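Local atomic coordinates of epimerase (Methylomonas sp. DH-1, PDB entry 7CJ5), a protein that catalyses the manganese-dependent epimerization of ketoses at C3, most actively interconverting L-ribulose and L-xylulose, and also converting D-allulose to D-fructose. Residues D38-A43 / L64-S69; G117-P122 / E158-N163. All coordinates share one frame; numbering follows the deposited sequence.

Interaction 1 of 2, residues D38-A43 / L64-S69; sequences DYIEIA and LRAHAS. With BDF (beta-D-fructopyranose), chain F; FUD (D-fructose), chain D.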
loop_
_atom_site.group_PDB
_atom_site.type_symbol
_atom_site.label_atom_id
_atom_site.label_comp_id
_atom_site.label_asym_id
_atom_site.label_seq_id
_atom_site.Cartn_x
_atom_site.Cartn_y
_atom_site.Cartn_z
ATOM N N ASP A 38 -14.939 -15.021 19.314
ATOM C CA ASP A 38 -15.705 -14.527 20.486
ATOM C C ASP A 38 -16.722 -13.477 20.032
ATOM O O ASP A 38 -17.766 -13.317 20.714
ATOM C CB ASP A 38 -14.757 -13.926 21.525
ATOM C CG ASP A 38 -13.692 -14.903 21.976
ATOM O OD1 ASP A 38 -14.074 -15.989 22.451
ATOM O OD2 ASP A 38 -12.498 -14.567 21.858
ATOM N N TYR A 39 -16.436 -12.780 18.931
ATOM C CA TYR A 39 -17.294 -11.674 18.440
ATOM C C TYR A 39 -17.198 -11.594 16.920
ATOM O O TYR A 39 -16.254 -12.142 16.313
ATOM C CB TYR A 39 -16.942 -10.337 19.106
ATOM C CG TYR A 39 -15.619 -9.729 18.704
ATOM C CD1 TYR A 39 -14.459 -10.024 19.403
ATOM C CD2 TYR A 39 -15.521 -8.865 17.625
ATOM C CE1 TYR A 39 -13.241 -9.479 19.040
ATOM C CE2 TYR A 39 -14.308 -8.307 17.251
ATOM C CZ TYR A 39 -13.162 -8.625 17.955
ATOM O OH TYR A 39 -11.959 -8.111 17.577
ATOM N N ILE A 40 -18.194 -10.943 16.335
ATOM C CA ILE A 40 -18.178 -10.519 14.911
ATOM C C ILE A 40 -17.967 -9.007 14.897
ATOM O O ILE A 40 -18.584 -8.299 15.728
ATOM C CB ILE A 40 -19.462 -10.929 14.168
ATOM C CG1 ILE A 40 -19.408 -10.494 12.702
ATOM C CG2 ILE A 40 -20.706 -10.404 14.872
ATOM C CD1 ILE A 40 -20.305 -11.305 11.810
ATOM N N GLU A 41 -17.083 -8.549 14.019
ATOM C CA GLU A 41 -16.907 -7.111 13.723
ATOM C C GLU A 41 -17.843 -6.773 12.559
ATOM O O GLU A 41 -17.589 -7.209 11.423
ATOM C CB GLU A 41 -15.451 -6.799 13.412
ATOM C CG GLU A 41 -15.207 -5.313 13.216
ATOM C CD GLU A 41 -13.753 -4.978 12.964
ATOM O OE1 GLU A 41 -12.917 -5.443 13.750
ATOM O OE2 GLU A 41 -13.465 -4.281 11.975
ATOM N N ILE A 42 -18.924 -6.065 12.847
ATOM C CA ILE A 42 -19.966 -5.739 11.833
ATOM C C ILE A 42 -19.540 -4.480 11.089
ATOM O O ILE A 42 -19.188 -3.508 11.755
ATOM C CB ILE A 42 -21.343 -5.584 12.486
ATOM C CG1 ILE A 42 -21.745 -6.862 13.222
ATOM C CG2 ILE A 42 -22.369 -5.169 11.442
ATOM C CD1 ILE A 42 -22.976 -6.702 14.081
ATOM N N ALA A 43 -19.553 -4.522 9.757
ATOM C CA ALA A 43 -19.178 -3.382 8.893
ATOM C C ALA A 43 -20.392 -2.453 8.794
ATOM O O ALA A 43 -21.439 -2.904 8.316
ATOM C CB ALA A 43 -18.721 -3.885 7.544
ATOM N N LEU A 64 -23.056 -14.861 20.341
ATOM C CA LEU A 64 -21.868 -14.142 19.840
ATOM C C LEU A 64 -21.995 -12.662 20.219
ATOM O O LEU A 64 -23.109 -12.104 20.140
ATOM C CB LEU A 64 -21.792 -14.343 18.324
ATOM C CG LEU A 64 -20.408 -14.156 17.701
ATOM C CD1 LEU A 64 -19.441 -15.249 18.138
ATOM C CD2 LEU A 64 -20.521 -14.118 16.190
ATOM N N ARG A 65 -20.887 -12.058 20.628
ATOM C CA ARG A 65 -20.790 -10.599 20.877
ATOM C C ARG A 65 -20.502 -9.907 19.546
ATOM O O ARG A 65 -20.166 -10.612 18.573
ATOM C CB ARG A 65 -19.698 -10.313 21.910
ATOM C CG ARG A 65 -19.989 -10.946 23.262
ATOM C CD ARG A 65 -19.112 -10.362 24.338
ATOM N NE ARG A 65 -17.716 -10.734 24.202
ATOM C CZ ARG A 65 -17.212 -11.925 24.514
ATOM N NH1 ARG A 65 -18.004 -12.887 24.959
ATOM N NH2 ARG A 65 -15.914 -12.153 24.382
ATOM N N ALA A 66 -20.636 -8.581 19.516
ATOM C CA ALA A 66 -20.401 -7.755 18.316
ATOM C C ALA A 66 -19.635 -6.493 18.702
ATOM O O ALA A 66 -19.919 -5.914 19.768
ATOM C CB ALA A 66 -21.708 -7.404 17.656
ATOM N N HIS A 67 -18.691 -6.107 17.848
ATOM C CA HIS A 67 -18.136 -4.737 17.755
ATOM C C HIS A 67 -18.410 -4.261 16.331
ATOM O O HIS A 67 -19.000 -5.043 15.553
ATOM C CB HIS A 67 -16.651 -4.715 18.129
ATOM C CG HIS A 67 -16.375 -5.128 19.533
ATOM N ND1 HIS A 67 -16.940 -4.481 20.623
ATOM C CD2 HIS A 67 -15.572 -6.097 20.029
ATOM C CE1 HIS A 67 -16.501 -5.044 21.738
ATOM N NE2 HIS A 67 -15.654 -6.044 21.401
ATOM N N ALA A 68 -18.055 -3.025 16.003
ATOM C CA ALA A 68 -18.325 -2.474 14.659
ATOM C C ALA A 68 -17.117 -1.688 14.166
ATOM O O ALA A 68 -16.392 -1.093 14.983
ATOM C CB ALA A 68 -19.572 -1.621 14.669
ATOM N N SER A 69 -16.936 -1.698 12.851
ATOM C CA SER A 69 -15.964 -0.851 12.127
ATOM C C SER A 69 -16.683 -0.234 10.934
ATOM O O SER A 69 -17.724 -0.770 10.483
ATOM C CB SER A 69 -14.747 -1.631 11.705
ATOM O OG SER A 69 -15.096 -2.670 10.806
HETATM C C1 BDF F . -8.997 -15.259 25.097
HETATM C C2 BDF F . -9.792 -16.549 25.236
HETATM C C3 BDF F . -11.170 -16.456 24.558
HETATM C C4 BDF F . -11.994 -17.695 24.889
HETATM C C5 BDF F . -12.116 -17.851 26.396
HETATM C C6 BDF F . -10.732 -17.888 27.013
HETATM O O1 BDF F . -7.666 -15.489 25.540
HETATM O O2 BDF F . -9.093 -17.621 24.651
HETATM O O3 BDF F . -10.994 -16.345 23.151
HETATM O O4 BDF F . -13.288 -17.603 24.292
HETATM O O5 BDF F . -12.848 -16.752 26.947
HETATM O O6 BDF F . -9.952 -16.737 26.645
HETATM C C1 FUD D . -9.202 -1.481 5.087
HETATM C C2 FUD D . -9.147 -2.102 6.456
HETATM C C3 FUD D . -10.452 -2.428 7.138
HETATM C C4 FUD D . -11.287 -1.177 6.957
HETATM C C5 FUD D . -12.776 -1.247 7.289
HETATM C C6 FUD D . -13.311 -2.606 7.697
HETATM O O1 FUD D . -7.954 -1.639 4.408
HETATM O O2 FUD D . -8.068 -2.338 6.983
HETATM O O3 FUD D . -10.244 -2.719 8.524
HETATM O O4 FUD D . -10.635 -0.197 7.743
HETATM O O5 FUD D . -13.090 -0.261 8.271
HETATM O O6 FUD D . -14.739 -2.462 7.924
#

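Interaction 2 of 2, residues G117-P122 / E158-N163; sequences GKYPGP and ETNIMN. With FUD (D-fructose), chain D.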
loop_
_atom_site.group_PDB
_atom_site.type_symbol
_atom_site.label_atom_id
_atom_site.label_comp_id
_atom_site.label_asym_id
_atom_site.label_seq_id
_atom_site.Cartn_x
_atom_site.Cartn_y
_atom_site.Cartn_z
ATOM N N GLY A 117 -9.896 5.591 1.323
ATOM C CA GLY A 117 -9.504 5.536 -0.093
ATOM C C GLY A 117 -8.357 6.464 -0.432
ATOM O O GLY A 117 -7.740 7.029 0.489
ATOM N N LYS A 118 -8.095 6.608 -1.730
ATOM C CA LYS A 118 -6.864 7.238 -2.262
ATOM C C LYS A 118 -7.099 8.736 -2.468
ATOM O O LYS A 118 -7.659 9.119 -3.511
ATOM C CB LYS A 118 -6.469 6.572 -3.578
ATOM C CG LYS A 118 -5.034 6.821 -4.024
ATOM C CD LYS A 118 -4.694 6.077 -5.304
ATOM C CE LYS A 118 -3.260 6.279 -5.747
ATOM N NZ LYS A 118 -3.049 7.643 -6.265
ATOM N N TYR A 119 -6.643 9.555 -1.532
ATOM C CA TYR A 119 -6.713 11.027 -1.656
ATOM C C TYR A 119 -5.774 11.431 -2.787
ATOM O O TYR A 119 -4.748 10.791 -2.988
ATOM C CB TYR A 119 -6.382 11.685 -0.318
ATOM C CG TYR A 119 -7.511 11.655 0.682
ATOM C CD1 TYR A 119 -7.598 10.664 1.646
ATOM C CD2 TYR A 119 -8.495 12.629 0.673
ATOM C CE1 TYR A 119 -8.617 10.656 2.587
ATOM C CE2 TYR A 119 -9.519 12.636 1.607
ATOM C CZ TYR A 119 -9.590 11.641 2.565
ATOM O OH TYR A 119 -10.598 11.658 3.495
ATOM N N PRO A 120 -6.135 12.466 -3.576
ATOM C CA PRO A 120 -5.307 12.934 -4.690
ATOM C C PRO A 120 -4.146 13.854 -4.284
ATOM O O PRO A 120 -3.367 14.233 -5.141
ATOM C CB PRO A 120 -6.321 13.718 -5.543
ATOM C CG PRO A 120 -7.313 14.258 -4.532
ATOM C CD PRO A 120 -7.415 13.185 -3.471
ATOM N N GLY A 121 -4.054 14.185 -2.993
ATOM C CA GLY A 121 -3.043 15.111 -2.465
ATOM C C GLY A 121 -2.962 15.038 -0.949
ATOM O O GLY A 121 -3.796 14.406 -0.304
ATOM N N PRO A 122 -1.932 15.671 -0.354
ATOM C CA PRO A 122 -1.734 15.633 1.091
ATOM C C PRO A 122 -2.875 16.354 1.817
ATOM O O PRO A 122 -3.514 17.220 1.226
ATOM C CB PRO A 122 -0.386 16.349 1.309
ATOM C CG PRO A 122 -0.180 17.184 0.065
ATOM C CD PRO A 122 -0.906 16.462 -1.054
ATOM N N GLU A 158 -4.990 4.637 1.463
ATOM C CA GLU A 158 -6.335 4.499 2.086
ATOM C C GLU A 158 -6.649 5.669 3.021
ATOM O O GLU A 158 -7.842 5.822 3.364
ATOM C CB GLU A 158 -6.460 3.148 2.784
ATOM C CG GLU A 158 -6.389 1.977 1.814
ATOM C CD GLU A 158 -6.763 0.638 2.419
ATOM O OE1 GLU A 158 -7.509 0.637 3.421
ATOM O OE2 GLU A 158 -6.290 -0.397 1.900
ATOM N N THR A 159 -5.649 6.467 3.403
ATOM C CA THR A 159 -5.831 7.781 4.081
ATOM C C THR A 159 -4.573 8.633 3.897
ATOM O O THR A 159 -3.478 8.046 3.717
ATOM C CB THR A 159 -6.101 7.646 5.588
ATOM O OG1 THR A 159 -6.440 8.944 6.089
ATOM C CG2 THR A 159 -4.898 7.117 6.346
ATOM N N ASN A 160 -4.732 9.955 3.986
ATOM C CA ASN A 160 -3.626 10.950 4.011
ATOM C C ASN A 160 -3.511 11.576 5.408
ATOM O O ASN A 160 -2.702 12.523 5.584
ATOM C CB ASN A 160 -3.817 12.020 2.933
ATOM C CG ASN A 160 -5.105 12.810 3.050
ATOM O OD1 ASN A 160 -5.910 12.589 3.952
ATOM N ND2 ASN A 160 -5.295 13.757 2.146
ATOM N N ILE A 161 -4.272 11.087 6.390
ATOM C CA ILE A 161 -4.331 11.745 7.729
ATOM C C ILE A 161 -3.255 11.158 8.643
ATOM O O ILE A 161 -2.491 11.948 9.226
ATOM C CB ILE A 161 -5.743 11.637 8.329
ATOM C CG1 ILE A 161 -6.744 12.452 7.503
ATOM C CG2 ILE A 161 -5.738 12.054 9.793
ATOM C CD1 ILE A 161 -6.513 13.945 7.575
ATOM N N MET A 162 -3.207 9.833 8.783
ATOM C CA MET A 162 -2.229 9.158 9.671
ATOM C C MET A 162 -1.953 7.754 9.143
ATOM O O MET A 162 -2.913 6.992 8.911
ATOM C CB MET A 162 -2.733 9.092 11.113
ATOM C CG MET A 162 -4.181 8.727 11.224
ATOM S SD MET A 162 -4.789 9.027 12.895
ATOM C CE MET A 162 -5.406 7.386 13.216
ATOM N N ASN A 163 -0.671 7.446 8.956
ATOM C CA ASN A 163 -0.216 6.210 8.281
ATOM C C ASN A 163 0.613 5.359 9.246
ATOM O O ASN A 163 0.784 4.189 8.948
ATOM C CB ASN A 163 0.551 6.540 7.003
ATOM C CG ASN A 163 -0.274 7.287 5.973
ATOM O OD1 ASN A 163 0.235 8.214 5.342
ATOM N ND2 ASN A 163 -1.530 6.898 5.789
HETATM C C1 FUD D . -9.202 -1.481 5.087
HETATM C C2 FUD D . -9.147 -2.102 6.456
HETATM C C3 FUD D . -10.452 -2.428 7.138
HETATM C C4 FUD D . -11.287 -1.177 6.957
HETATM C C5 FUD D . -12.776 -1.247 7.289
HETATM C C6 FUD D . -13.311 -2.606 7.697
HETATM O O1 FUD D . -7.954 -1.639 4.408
HETATM O O2 FUD D . -8.068 -2.338 6.983
HETATM O O3 FUD D . -10.244 -2.719 8.524
HETATM O O4 FUD D . -10.635 -0.197 7.743
HETATM O O5 FUD D . -13.090 -0.261 8.271
HETATM O O6 FUD D . -14.739 -2.462 7.924
#

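Interaction 1 of 2, residues D38-A43 / L64-S69
The imidazole of His67 turns its edge to the phenol ring of Tyr39, a T-shaped pair with planes at 67° and His67 CD2 poised 3.6 Å above the centre of the Tyr39 ring. Tyr39 CG lies between its backbone N and carbonyl carbon (chi1 70°), which lays the ring beside the neighbouring strand; the Tyr39 hydroxyl is hydrogen-bonded to that of Thr244, and Glu8 binds His67 NE2. Farther along the same face, Ser69 OG donates to Glu41 OE2 over 2.6 Å, meeting the oxygen on its anti side. The extended Glu41 chain spans that gap, while OE1 is hydrogen-bonded to NE2 of His211, a manganese ligand. Ser69 OG also receives a hydrogen bond from O6 of D-fructose, so a small hydroxyl suits a post between carboxylate and sugar. Ile40, Ile42, Ala66 and Ala68 make up the other face, with Ile42 CD1 3.9 Å from Ala66 CB; from the turn before the strand, Leu64 crosses Ile40 at about a right angle, CD2 touching Ile40 CB. Parallel-type backbone hydrogen bonds join the strands. They belong to the beta-alpha-beta unit 39-43, 52-61, 65-72 of the TIM barrel, with strands 8-12 and 107-112 flanking them and helix 22-35 packed on Ile40 and Leu64.

Interaction 2 of 2, residues G117-P122 / E158-N163
The rim of the sugar-binding pocket is built here from two loops, one following strand 107-112 and the other strand 148-152, and Glu158 carries the contact to the substrate. Its OE1 accepts a hydrogen bond from O1 of D-fructose at 2.5 Å, while OE2 is bonded to the hydroxyl of Tyr157 of the second subunit. The backbone of Glu158 faces the other loop: Gly117 N donates to Glu158 O over 2.9 Å with a nearly straight N-H, though from above the carbonyl plane. Glycine suits position 117 because its backbone angles would jam a CB against the preceding carbonyl oxygen.

Farther out, the amide of Asn160 lies flat over one face of the Tyr119 ring, the planes only 8° apart. Asn160 OD1 sits 3.4 Å above the ring plane, offset toward the CD1 and CE1 rim, and ND2 lies over the CB-CG end. With CG held between the backbone N and the carbonyl carbon, chi1 of 59° lays the amide over the ring, and ND2 is directed to Gly121 O, to which it donates at 2.9 Å, in both the carbonyl and the amide plane. Asp77 takes the Tyr119 hydroxyl at the far end of the ring. Thr159 OG1 accepts from Ile161 N, an ST turn with Asn160 at its middle.

Stacking and an in-plane bond would together restrict the rotation of the Asn160 amide. With the backbone bond at Gly117, they tie the loop bearing Glu158 to its neighbour, which probably helps to position the carboxylate that grips the sugar.

Overall arrangement
Interaction 1 closes before interaction 2 opens along the chain, and both fall within one eight-stranded TIM barrel. Their centres are 26 Å apart, on opposite sides of the chain's centre, and their nearest atoms are about 11 Å apart, so they do not touch. The 38-43 / 64-69 pair forms part of the barrel wall, whereas 117-122 / 158-163 joins loops leading from strands 107-112 and 148-152 into helices 125-143 and 165-175. Strand 107-112 flanks the first contact and feeds the second. D-fructose links them: one holds its O6 end and the other its O1 end, so the substrate is held between barrel and dimer-facing loops.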